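PDB 3LRM: alpha-galactosidase 1 from Saccharomyces cerevisiae, which catalyses the hydrolysis of terminal, non-reducing alpha-D-galactose residues from alpha-D-galactosides such as galactose oligosaccharides and galactomannans. Local coordinates for residues G111-A116 with K147-Y152; W204-D209 with M240-K245; T325-Y330 with I343-G348. The protein carries 2 engineered substitutions. All blocks are in the same frame, centred on the assembly; numbering follows the deposited sequence.

Followed from the N terminus, the chain closes three loops one after another, none nesting within or crossing the next. Contact 1 comes first: segments 111-116 and 147-152 lie on neighbouring parallel strands of the TIM barrel and the loops that leave them, and the chain between goes out through helix 131-140 and back. Contact 2 closes another 30-residue excursion, bringing helix 239-246 against the loop that leaves strand 203-205. Contacts 1 and 2 hold the same galactose, although their own atoms do not touch. Contact 3 is a hairpin of the C-terminal beta domain. It touches contact 2, where Asn244 meets Gln344 and Leu243 packs on Trp346, tying that domain to the barrel.

Contact 1 of 3, residues G111-A116 with K147-Y152; sequences GMYSSA and KYANCY. Engineered in segment 147-152: Ala149 (natural residue Asp). With GLA (alpha-D-galactopyranose), chain K.
Ala116 packs against the ring of Tyr148, and these two together with Lys147 bury the most surface where strand 111-115 runs parallel to strand 147-149. The methyl CB of Ala116 lies 3.4 Å from CE2 of Tyr148, while the backbone N of Ala116 sits over one ring face, displaced toward the rim. CB of Ser114 comes to the same ring in its plane, at the CD1 edge. Exchanging Tyr148 for an alanine would probably strip Ala116 and Ser114 of this neighbour and open a gap toward Met170 of helix 160-176. Lys147 belongs to the other face of the sheet, with Tyr113, Ser115 and Ala149. Its CG is anti to the backbone N (chi1 177°) and the rest of the chain is fully extended, which carries the amine to the sugar. NZ of Lys147 donates to galactose O4 at 2.8 Å and to O3 at 2.9 Å. Asp72 forms a salt bridge with the same NZ. On the way, CD of Lys147 passes the edge of the Tyr113 ring, 3.9 Å from CD2. OH of Tyr113 reaches to 3.3 Å from CB of Ala149, the engineered replacement of the aspartate nucleophile. The strands are stitched by alternating backbone bonds, the last from Ala116 N to Ala149 O at 2.9 Å. Beyond it, Ser115 OG donates to a lone pair of Cys151 O, and Cys151 is disulfide-linked to Cys121. The pair forms a beta-alpha-beta unit with helix 131-140, between barrel strands 68-70 and 182-185, with helices 131-140 and 160-176 packed on the Tyr148 face.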
# COMPACT_ATOMS: atom_id res chain seq x y z
N GLY A 111 -15.76 -1.14 -34.22
CA GLY A 111 -14.82 -1.37 -33.13
C GLY A 111 -14.52 -2.82 -32.86
O GLY A 111 -15.43 -3.66 -32.82
N MET A 112 -13.25 -3.12 -32.65
CA MET A 112 -12.80 -4.48 -32.36
C MET A 112 -12.05 -4.59 -31.04
O MET A 112 -11.74 -3.58 -30.39
CB MET A 112 -11.94 -5.03 -33.50
CG MET A 112 -12.73 -5.31 -34.78
SD MET A 112 -11.90 -6.42 -35.94
CE MET A 112 -12.16 -7.99 -35.13
N TYR A 113 -11.76 -5.83 -30.65
CA TYR A 113 -11.24 -6.13 -29.33
C TYR A 113 -9.91 -6.86 -29.40
O TYR A 113 -9.67 -7.66 -30.31
CB TYR A 113 -12.28 -6.97 -28.56
CG TYR A 113 -11.81 -7.54 -27.23
CD1 TYR A 113 -11.17 -8.78 -27.17
CD2 TYR A 113 -12.03 -6.85 -26.04
CE1 TYR A 113 -10.74 -9.30 -25.95
CE2 TYR A 113 -11.61 -7.37 -24.81
CZ TYR A 113 -10.96 -8.59 -24.78
OH TYR A 113 -10.55 -9.12 -23.57
N SER A 114 -9.04 -6.57 -28.43
CA SER A 114 -7.82 -7.32 -28.20
C SER A 114 -7.37 -7.14 -26.76
O SER A 114 -8.02 -6.43 -26.00
CB SER A 114 -6.72 -6.88 -29.16
OG SER A 114 -5.64 -7.79 -29.10
N SER A 115 -6.27 -7.78 -26.40
CA SER A 115 -5.72 -7.69 -25.05
C SER A 115 -4.22 -7.44 -25.10
O SER A 115 -3.50 -8.05 -25.90
CB SER A 115 -6.01 -8.96 -24.25
OG SER A 115 -5.46 -8.89 -22.95
N ALA A 116 -3.74 -6.54 -24.25
CA ALA A 116 -2.31 -6.30 -24.10
C ALA A 116 -1.68 -7.45 -23.30
O ALA A 116 -1.13 -7.25 -22.21
CB ALA A 116 -2.07 -4.97 -23.42
N LYS A 147 -10.88 -1.61 -28.40
CA LYS A 147 -10.95 -1.88 -26.97
C LYS A 147 -9.80 -2.83 -26.62
O LYS A 147 -9.74 -3.95 -27.13
CB LYS A 147 -12.30 -2.50 -26.60
CG LYS A 147 -12.43 -2.89 -25.13
CD LYS A 147 -13.77 -3.55 -24.88
CE LYS A 147 -13.88 -4.04 -23.45
NZ LYS A 147 -15.24 -4.59 -23.18
N TYR A 148 -8.89 -2.37 -25.77
CA TYR A 148 -7.62 -3.07 -25.55
C TYR A 148 -7.45 -3.51 -24.08
O TYR A 148 -7.13 -2.69 -23.21
CB TYR A 148 -6.47 -2.18 -26.02
CG TYR A 148 -5.19 -2.91 -26.34
CD1 TYR A 148 -5.19 -4.08 -27.09
CD2 TYR A 148 -3.97 -2.41 -25.91
CE1 TYR A 148 -4.02 -4.74 -27.38
CE2 TYR A 148 -2.79 -3.06 -26.19
CZ TYR A 148 -2.81 -4.22 -26.94
OH TYR A 148 -1.63 -4.87 -27.22
N ALA A 149 -7.67 -4.80 -23.84
CA ALA A 149 -7.82 -5.37 -22.49
C ALA A 149 -6.50 -5.65 -21.78
O ALA A 149 -5.43 -5.32 -22.29
CB ALA A 149 -8.67 -6.62 -22.54
N ASN A 150 -6.59 -6.26 -20.60
CA ASN A 150 -5.45 -6.43 -19.69
C ASN A 150 -5.19 -7.86 -19.22
O ASN A 150 -4.46 -8.07 -18.25
CB ASN A 150 -5.63 -5.51 -18.47
CG ASN A 150 -4.34 -5.31 -17.70
OD1 ASN A 150 -3.26 -5.26 -18.27
ND2 ASN A 150 -4.46 -5.18 -16.38
N CYS A 151 -5.78 -8.84 -19.90
CA CYS A 151 -5.63 -10.24 -19.49
C CYS A 151 -4.33 -10.87 -19.98
O CYS A 151 -3.87 -10.60 -21.10
CB CYS A 151 -6.81 -11.06 -19.98
SG CYS A 151 -8.31 -10.78 -19.04
N TYR A 152 -3.74 -11.71 -19.13
CA TYR A 152 -2.54 -12.49 -19.45
C TYR A 152 -1.38 -11.61 -19.92
O TYR A 152 -0.78 -11.86 -20.96
CB TYR A 152 -2.86 -13.62 -20.44
CG TYR A 152 -3.99 -14.51 -19.96
CD1 TYR A 152 -5.27 -14.40 -20.50
CD2 TYR A 152 -3.79 -15.44 -18.95
CE1 TYR A 152 -6.30 -15.20 -20.05
CE2 TYR A 152 -4.82 -16.24 -18.49
CZ TYR A 152 -6.07 -16.11 -19.05
OH TYR A 152 -7.10 -16.92 -18.60
C1 GLA K . -12.48 -8.11 -19.88
C2 GLA K . -13.20 -6.77 -20.02
C3 GLA K . -14.68 -7.00 -20.34
C4 GLA K . -14.84 -7.92 -21.56
C5 GLA K . -14.00 -9.20 -21.37
C6 GLA K . -14.06 -10.14 -22.57
O2 GLA K . -13.04 -6.02 -18.81
O3 GLA K . -15.36 -5.76 -20.56
O4 GLA K . -14.43 -7.22 -22.74
O5 GLA K . -12.63 -8.84 -21.11
O6 GLA K . -13.85 -11.49 -22.15

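Contact 2 of 3, residues W204-D209 with M240-K245; sequences WRMSGD and MNILNK. With GLA (alpha-D-galactopyranose), chain K.
Ile242 lays one flank against the hydroxyl of Ser207: CG1, CG2 and CD1 all lie close to OG, with CG1 at 3.3 Å from it. That hydroxyl spends its proton within its own loop, Ser207 OG donating to Gly208 O at 2.8 Å, and CD1 of Ile242 runs on past OG to the same carbonyl oxygen. Met206 comes to the helix obliquely. Its CG sits between the backbone N and the carbonyl carbon (chi1 41°) and the chain bends again at the next two torsions, a curl that turns the sulfur and methyl to the helix. SD of Met206 then faces CG2 of Ile242 at 3.9 Å, and its CE meets CB of Lys245 at 3.8 Å. Lys245 itself stretches out along the helix surface, where NZ donates to a lone pair of Asn241 OD1 and also to Cys223 O. Loop and helix thus meet by van der Waals contact alone, and the polar work goes on behind them, at the active site. There Arg205 NH2 makes a salt bridge to Asp209 OD1 at 2.7 Å, straight and in the guanidinium plane, and gives a more bent bond to Ser207 O. Galactose O2 donates to the same OD1 of Asp209, the proton donor of the reaction, at 2.7 Å, whereas the bonds from Arg205 NH1 to the sugar are weak. The helix therefore backs the loop that carries the catalytic acid. Strand 203-205 lies between strands 182-185 and 258-260 of the barrel, and helix 239-246 turns Met240 and Leu243 onto strand 342-349 of the C-terminal domain.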
# COMPACT_ATOMS: atom_id res chain seq x y z
N TRP A 204 -9.99 5.27 -20.83
CA TRP A 204 -9.43 4.19 -20.03
C TRP A 204 -10.39 3.69 -18.97
O TRP A 204 -10.96 4.48 -18.21
CB TRP A 204 -8.12 4.63 -19.38
CG TRP A 204 -8.22 5.96 -18.70
CD1 TRP A 204 -8.60 6.20 -17.41
CD2 TRP A 204 -7.95 7.24 -19.28
NE1 TRP A 204 -8.59 7.55 -17.16
CE2 TRP A 204 -8.19 8.21 -18.28
CE3 TRP A 204 -7.52 7.66 -20.55
CZ2 TRP A 204 -8.01 9.57 -18.51
CZ3 TRP A 204 -7.35 9.02 -20.78
CH2 TRP A 204 -7.59 9.96 -19.76
N ARG A 205 -10.59 2.39 -18.94
CA ARG A 205 -11.34 1.76 -17.86
C ARG A 205 -10.62 2.04 -16.55
O ARG A 205 -9.40 1.88 -16.45
CB ARG A 205 -11.48 0.26 -18.11
CG ARG A 205 -12.48 -0.11 -19.21
CD ARG A 205 -13.90 -0.14 -18.69
NE ARG A 205 -14.02 -1.03 -17.54
CZ ARG A 205 -14.20 -2.35 -17.62
NH1 ARG A 205 -14.31 -2.96 -18.79
NH2 ARG A 205 -14.27 -3.06 -16.50
N MET A 206 -11.39 2.47 -15.56
CA MET A 206 -10.82 2.85 -14.27
C MET A 206 -11.20 1.92 -13.13
O MET A 206 -10.86 2.18 -11.97
CB MET A 206 -11.14 4.31 -13.92
CG MET A 206 -12.56 4.79 -14.24
SD MET A 206 -13.92 3.93 -13.43
CE MET A 206 -13.52 4.10 -11.70
N SER A 207 -11.89 0.83 -13.45
CA SER A 207 -12.30 -0.16 -12.47
C SER A 207 -12.50 -1.51 -13.12
O SER A 207 -12.42 -1.64 -14.34
CB SER A 207 -13.61 0.25 -11.80
OG SER A 207 -14.70 -0.06 -12.65
N GLY A 208 -12.76 -2.52 -12.30
CA GLY A 208 -13.20 -3.82 -12.78
C GLY A 208 -14.61 -3.76 -13.32
O GLY A 208 -15.33 -2.78 -13.10
N ASP A 209 -15.02 -4.81 -14.01
CA ASP A 209 -16.29 -4.84 -14.73
C ASP A 209 -17.50 -4.53 -13.87
O ASP A 209 -17.61 -4.97 -12.73
CB ASP A 209 -16.50 -6.19 -15.41
CG ASP A 209 -15.41 -6.52 -16.42
OD1 ASP A 209 -14.45 -5.74 -16.57
OD2 ASP A 209 -15.52 -7.59 -17.05
N MET A 240 -22.58 1.67 -7.78
CA MET A 240 -22.09 2.62 -6.77
C MET A 240 -20.62 2.43 -6.40
O MET A 240 -19.95 3.39 -6.07
CB MET A 240 -22.97 2.62 -5.52
CG MET A 240 -24.31 3.31 -5.74
SD MET A 240 -24.16 5.04 -6.22
CE MET A 240 -23.74 5.78 -4.64
N ASN A 241 -20.14 1.19 -6.47
CA ASN A 241 -18.73 0.89 -6.25
C ASN A 241 -17.84 1.59 -7.27
O ASN A 241 -16.79 2.15 -6.91
CB ASN A 241 -18.51 -0.62 -6.28
CG ASN A 241 -17.06 -1.01 -6.05
OD1 ASN A 241 -16.25 -1.02 -6.97
ND2 ASN A 241 -16.73 -1.35 -4.80
N ILE A 242 -18.26 1.57 -8.53
CA ILE A 242 -17.49 2.16 -9.62
C ILE A 242 -17.57 3.68 -9.63
O ILE A 242 -16.56 4.35 -9.81
CB ILE A 242 -17.88 1.55 -11.00
CG1 ILE A 242 -17.52 0.06 -11.03
CG2 ILE A 242 -17.21 2.28 -12.15
CD1 ILE A 242 -17.99 -0.68 -12.25
N LEU A 243 -18.77 4.21 -9.44
CA LEU A 243 -18.97 5.65 -9.35
C LEU A 243 -18.16 6.23 -8.21
O LEU A 243 -17.53 7.27 -8.36
CB LEU A 243 -20.45 6.01 -9.19
CG LEU A 243 -20.80 7.51 -9.12
CD1 LEU A 243 -20.53 8.23 -10.44
CD2 LEU A 243 -22.25 7.71 -8.69
N ASN A 244 -18.16 5.55 -7.07
CA ASN A 244 -17.37 5.97 -5.92
C ASN A 244 -15.87 5.96 -6.17
O ASN A 244 -15.15 6.82 -5.68
CB ASN A 244 -17.71 5.12 -4.70
CG ASN A 244 -18.94 5.62 -3.98
OD1 ASN A 244 -19.32 6.79 -4.11
ND2 ASN A 244 -19.57 4.74 -3.21
N LYS A 245 -15.40 4.98 -6.93
CA LYS A 245 -14.01 4.92 -7.33
C LYS A 245 -13.66 6.06 -8.28
O LYS A 245 -12.55 6.59 -8.24
CB LYS A 245 -13.70 3.56 -7.97
CG LYS A 245 -13.41 2.46 -6.97
CD LYS A 245 -13.51 1.08 -7.60
CE LYS A 245 -13.08 0.01 -6.61
NZ LYS A 245 -13.51 -1.36 -7.00
C1 GLA K . -12.48 -8.11 -19.88
C2 GLA K . -13.20 -6.77 -20.02
C3 GLA K . -14.68 -7.00 -20.34
C4 GLA K . -14.84 -7.92 -21.56
C5 GLA K . -14.00 -9.20 -21.37
C6 GLA K . -14.06 -10.14 -22.57
O2 GLA K . -13.04 -6.02 -18.81
O3 GLA K . -15.36 -5.76 -20.56
O4 GLA K . -14.43 -7.22 -22.74
O5 GLA K . -12.63 -8.84 -21.11
O6 GLA K . -13.85 -11.49 -22.15

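Contact 3 of 3, residues T325-Y330 with I343-G348; sequences TRVWRY and IQMWSG
The first torsion of Trp328 (chi1 52°) tucks the indole back over its own backbone, about at right angles to Met345. CB of Met345 stands over one face of Trp328, 3.6 Å from the centroid of the five-membered ring, in a CH-pi contact; CE1 of Tyr330 lies over the opposite face, toward its rim. The sulfur of Met345 adds an oblique Met-aromatic contact, and its CE goes on to CG2 of Val327 at 3.6 Å. On the other sheet face, CB of Arg326 stands over the six-membered ring of Trp346, 3.6 Å from its centroid, and a trans first torsion (chi1 -164°) carries CG across the same face toward NE1 and CE2. NE1 of Trp346 donates to a lone pair of Gln344 OE1 at 2.9 Å, in the ring plane, fixing the indole's rotation. A classic beta bulge interrupts the strand: Val327 and Trp328 sit opposite the single Met345, whose O takes a 2.7 Å bond from Val327 N and a weak one from Trp328 N. Regular pairing resumes with Met345 N to Trp328 O and runs on to Tyr330 and Ile343. Arg326 O and Val327 O accept bonds from Ser219 and Arg216 of a neighbouring subunit. Strand 325-331 is outermost in its sheet within the chain, and strand 342-349 pairs onward with strand 355-361. Helix 239-246 packs on the Gln344 and Trp346 face, strand 367-371 on the Trp328 and Met345 face.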
# COMPACT_ATOMS: atom_id res chain seq x y z
N THR A 325 -18.16 17.15 -10.12
CA THR A 325 -17.47 16.95 -8.85
C THR A 325 -18.49 16.49 -7.83
O THR A 325 -19.60 17.01 -7.79
CB THR A 325 -16.79 18.26 -8.39
OG1 THR A 325 -15.72 18.59 -9.27
CG2 THR A 325 -16.23 18.14 -6.98
N ARG A 326 -18.13 15.51 -7.02
CA ARG A 326 -18.97 15.12 -5.90
C ARG A 326 -18.75 16.13 -4.77
O ARG A 326 -17.64 16.24 -4.24
CB ARG A 326 -18.63 13.70 -5.43
CG ARG A 326 -19.69 13.08 -4.53
CD ARG A 326 -19.06 12.33 -3.39
NE ARG A 326 -18.67 10.96 -3.75
CZ ARG A 326 -17.64 10.32 -3.22
NH1 ARG A 326 -16.86 10.91 -2.32
NH2 ARG A 326 -17.37 9.08 -3.60
N VAL A 327 -19.80 16.86 -4.42
CA VAL A 327 -19.71 17.93 -3.43
C VAL A 327 -19.75 17.38 -2.00
O VAL A 327 -18.95 17.79 -1.15
CB VAL A 327 -20.79 19.01 -3.65
CG1 VAL A 327 -20.75 20.06 -2.54
CG2 VAL A 327 -20.59 19.68 -5.00
N TRP A 328 -20.69 16.47 -1.74
CA TRP A 328 -20.75 15.79 -0.45
C TRP A 328 -21.28 14.36 -0.53
O TRP A 328 -21.91 13.96 -1.51
CB TRP A 328 -21.51 16.60 0.60
CG TRP A 328 -22.90 17.10 0.22
CD1 TRP A 328 -23.25 18.39 -0.07
CD2 TRP A 328 -24.11 16.33 0.14
NE1 TRP A 328 -24.60 18.47 -0.34
CE2 TRP A 328 -25.15 17.22 -0.21
CE3 TRP A 328 -24.42 14.98 0.33
CZ2 TRP A 328 -26.48 16.81 -0.39
CZ3 TRP A 328 -25.74 14.56 0.15
CH2 TRP A 328 -26.75 15.47 -0.20
N ARG A 329 -20.99 13.60 0.52
CA ARG A 329 -21.42 12.21 0.64
C ARG A 329 -21.61 11.86 2.12
O ARG A 329 -20.69 12.01 2.92
CB ARG A 329 -20.40 11.27 -0.01
CG ARG A 329 -20.80 9.80 -0.05
CD ARG A 329 -20.29 9.02 1.16
NE ARG A 329 -18.82 8.95 1.20
CZ ARG A 329 -18.09 8.07 0.53
NH1 ARG A 329 -18.66 7.16 -0.25
NH2 ARG A 329 -16.78 8.11 0.65
N TYR A 330 -22.81 11.40 2.47
CA TYR A 330 -23.10 10.95 3.83
C TYR A 330 -23.72 9.57 3.82
O TYR A 330 -24.50 9.23 2.93
CB TYR A 330 -24.04 11.93 4.54
CG TYR A 330 -23.56 13.36 4.54
CD1 TYR A 330 -24.10 14.29 3.67
CD2 TYR A 330 -22.55 13.77 5.42
CE1 TYR A 330 -23.66 15.60 3.66
CE2 TYR A 330 -22.10 15.08 5.42
CZ TYR A 330 -22.66 15.99 4.54
OH TYR A 330 -22.22 17.30 4.54
N ILE A 343 -26.01 8.90 0.64
CA ILE A 343 -26.55 9.97 -0.19
C ILE A 343 -25.43 10.85 -0.74
O ILE A 343 -24.43 11.11 -0.06
CB ILE A 343 -27.63 10.81 0.53
CG1 ILE A 343 -27.14 11.28 1.91
CG2 ILE A 343 -28.90 10.00 0.67
CD1 ILE A 343 -27.99 12.37 2.53
N GLN A 344 -25.60 11.30 -1.98
CA GLN A 344 -24.57 12.10 -2.64
C GLN A 344 -25.12 13.31 -3.39
O GLN A 344 -26.25 13.28 -3.87
CB GLN A 344 -23.76 11.23 -3.60
CG GLN A 344 -22.78 10.34 -2.89
CD GLN A 344 -22.11 9.36 -3.82
OE1 GLN A 344 -21.96 9.61 -5.01
NE2 GLN A 344 -21.69 8.22 -3.27
N MET A 345 -24.31 14.37 -3.45
CA MET A 345 -24.59 15.53 -4.28
C MET A 345 -23.43 15.79 -5.21
O MET A 345 -22.28 15.82 -4.78
CB MET A 345 -24.83 16.77 -3.44
CG MET A 345 -25.64 17.82 -4.18
SD MET A 345 -24.89 19.46 -4.16
CE MET A 345 -24.10 19.47 -5.74
N TRP A 346 -23.73 16.00 -6.48
CA TRP A 346 -22.70 16.27 -7.46
C TRP A 346 -23.07 17.54 -8.21
O TRP A 346 -24.24 17.77 -8.51
CB TRP A 346 -22.58 15.13 -8.46
CG TRP A 346 -22.09 13.81 -7.91
CD1 TRP A 346 -22.72 13.00 -6.99
CD2 TRP A 346 -20.89 13.11 -8.29
NE1 TRP A 346 -21.98 11.87 -6.77
CE2 TRP A 346 -20.86 11.91 -7.55
CE3 TRP A 346 -19.85 13.39 -9.18
CZ2 TRP A 346 -19.81 10.99 -7.67
CZ3 TRP A 346 -18.81 12.48 -9.30
CH2 TRP A 346 -18.80 11.30 -8.55
N SER A 347 -22.06 18.35 -8.49
CA SER A 347 -22.24 19.57 -9.25
C SER A 347 -21.13 19.68 -10.29
O SER A 347 -20.03 19.17 -10.07
CB SER A 347 -22.22 20.78 -8.32
OG SER A 347 -22.52 21.97 -9.01
N GLY A 348 -21.43 20.32 -11.41
CA GLY A 348 -20.48 20.41 -12.51
C GLY A 348 -20.77 21.53 -13.49
O GLY A 348 -21.93 21.76 -13.84